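Teichoic acid D-alanine hydrolase (Staphylococcus aureus, PDB 5ZH8) hydrolyses the ester bonds that hold D-alanine on wall teichoic acid and lipoteichoic acid, and influences methicillin resistance and cell-wall structure. Local coordinates at residues K163-L167 and K168-L172. Sequence-based numbering, arbitrary orientation.
Sequences KPIPL and KDLML
The first turn of the short helix 167-171, in a chain of the beta-lactamase family, starts at P166, the N-cap residue, whose ring lies against D169 three residues on. P166 O accepts from D169 N at 3.0 Å as the turn begins. That bond is bent, 131° at the hydrogen, and the donor sits well above the carbonyl plane. The next carbonyl is used more directly: M171 N reaches L167 O at 3.0 Å, nearly straight (173°) and in the carbonyl plane, the regular i to i+4 bond of an alpha-helix. A weak bond from L170 N joins it on the same oxygen, and L172 N to K168 O closes the following turn.

The side chains of D169 and P166 cross obliquely, D169 OD2 lying 3.2 Å from P166 CG and close to P166 CD as well. D169 CG stands beside its own backbone N (chi1 -74°), which turns the carboxylate back toward the ring that precedes the helix. The polar partners of the carboxylate are K207, in a salt bridge to OD2, and Q174, in a hydrogen bond to OD1, so both oxygens are engaged and the charge of this buried aspartate is probably balanced.

The apolar contacts join I165, L167 and L170. I165 and L170 cross at about a right angle, while L167 CD2 approaches L170 CD1 more loosely at 4.3 Å. V152 of helix 152-155 touches all three of these residues, and L219 of helix 213-227 packs on both leucines, so the turn packs on both helices. With I165 CG2 anti to its own nitrogen, this methyl meets L170 CG at 3.9 Å.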
loop_
_atom_site.group_PDB
_atom_site.type_symbol
_atom_site.label_atom_id
_atom_site.label_comp_id
_atom_site.label_asym_id
_atom_site.label_seq_id
_atom_site.Cartn_x
_atom_site.Cartn_y
_atom_site.Cartn_z
ATOM N N LYS A 163 28.641 -5.805 -18.020
ATOM C CA LYS A 163 29.555 -6.592 -17.212
ATOM C C LYS A 163 28.887 -7.936 -16.927
ATOM O O LYS A 163 27.662 -8.036 -16.985
ATOM C CB LYS A 163 29.858 -5.848 -15.908
ATOM C CG LYS A 163 30.441 -4.455 -16.122
ATOM C CD LYS A 163 30.826 -3.774 -14.815
ATOM C CE LYS A 163 29.614 -3.275 -14.030
ATOM N NZ LYS A 163 28.973 -2.055 -14.609
ATOM N N PRO A 164 29.681 -8.976 -16.605
ATOM C CA PRO A 164 29.083 -10.280 -16.312
ATOM C C PRO A 164 28.340 -10.288 -14.984
ATOM O O PRO A 164 28.799 -9.676 -14.023
ATOM C CB PRO A 164 30.294 -11.213 -16.246
ATOM C CG PRO A 164 31.418 -10.335 -15.828
ATOM C CD PRO A 164 31.150 -9.006 -16.476
ATOM N N ILE A 165 27.196 -10.965 -14.945
ATOM C CA ILE A 165 26.376 -11.070 -13.734
ATOM C C ILE A 165 26.289 -12.520 -13.272
ATOM O O ILE A 165 25.637 -13.323 -13.933
ATOM C CB ILE A 165 24.926 -10.628 -14.014
ATOM C CG1 ILE A 165 24.866 -9.214 -14.597
ATOM C CG2 ILE A 165 24.071 -10.755 -12.752
ATOM C CD1 ILE A 165 23.517 -8.889 -15.215
ATOM N N PRO A 166 26.928 -12.871 -12.141
ATOM C CA PRO A 166 26.774 -14.253 -11.684
ATOM C C PRO A 166 25.335 -14.541 -11.260
ATOM O O PRO A 166 24.633 -13.626 -10.826
ATOM C CB PRO A 166 27.736 -14.349 -10.490
ATOM C CG PRO A 166 27.968 -12.951 -10.053
ATOM C CD PRO A 166 27.820 -12.086 -11.268
ATOM N N LEU A 167 24.904 -15.795 -11.400
ATOM C CA LEU A 167 23.560 -16.200 -10.983
ATOM C C LEU A 167 23.291 -15.792 -9.540
ATOM O O LEU A 167 22.169 -15.428 -9.198
ATOM C CB LEU A 167 23.380 -17.715 -11.107
ATOM C CG LEU A 167 23.307 -18.334 -12.496
ATOM C CD1 LEU A 167 23.167 -19.846 -12.372
ATOM C CD2 LEU A 167 22.143 -17.756 -13.288
ATOM N N LYS A 168 24.328 -15.869 -8.705
ATOM C CA LYS A 168 24.230 -15.532 -7.290
ATOM C C LYS A 168 23.803 -14.083 -7.066
ATOM O O LYS A 168 23.041 -13.808 -6.144
ATOM C CB LYS A 168 25.561 -15.798 -6.578
ATOM C CG LYS A 168 25.454 -15.728 -5.064
ATOM C CD LYS A 168 26.735 -16.118 -4.353
ATOM C CE LYS A 168 26.432 -16.558 -2.925
ATOM N NZ LYS A 168 27.625 -16.551 -2.033
ATOM N N ASP A 169 24.298 -13.169 -7.897
ATOM C CA ASP A 169 23.954 -11.751 -7.778
ATOM C C ASP A 169 22.495 -11.458 -8.145
ATOM O O ASP A 169 21.899 -10.525 -7.611
ATOM C CB ASP A 169 24.905 -10.892 -8.620
ATOM C CG ASP A 169 26.289 -10.773 -8.004
ATOM O OD1 ASP A 169 26.493 -11.292 -6.893
ATOM O OD2 ASP A 169 27.180 -10.164 -8.634
ATOM N N LEU A 170 21.925 -12.246 -9.051
ATOM C CA LEU A 170 20.496 -12.178 -9.330
ATOM C C LEU A 170 19.715 -12.710 -8.136
ATOM O O LEU A 170 18.804 -12.060 -7.635
ATOM C CB LEU A 170 20.138 -13.013 -10.554
ATOM C CG LEU A 170 20.771 -12.662 -11.895
ATOM C CD1 LEU A 170 20.498 -13.779 -12.886
ATOM C CD2 LEU A 170 20.224 -11.353 -12.424
ATOM N N MET A 171 20.091 -13.903 -7.691
ATOM C CA MET A 171 19.461 -14.569 -6.556
ATOM C C MET A 171 19.433 -13.690 -5.306
ATOM O O MET A 171 18.436 -13.672 -4.586
ATOM C CB MET A 171 20.196 -15.889 -6.268
ATOM C CG MET A 171 19.647 -16.707 -5.109
ATOM S SD MET A 171 20.300 -16.213 -3.499
ATOM C CE MET A 171 21.986 -16.798 -3.587
ATOM N N LEU A 172 20.520 -12.961 -5.062
ATOM C CA LEU A 172 20.648 -12.116 -3.869
ATOM C C LEU A 172 20.128 -10.680 -4.062
ATOM O O LEU A 172 20.229 -9.866 -3.140
ATOM C CB LEU A 172 22.118 -12.058 -3.412
ATOM C CG LEU A 172 22.812 -13.337 -2.935
ATOM C CD1 LEU A 172 24.303 -13.091 -2.763
ATOM C CD2 LEU A 172 22.212 -13.861 -1.644
#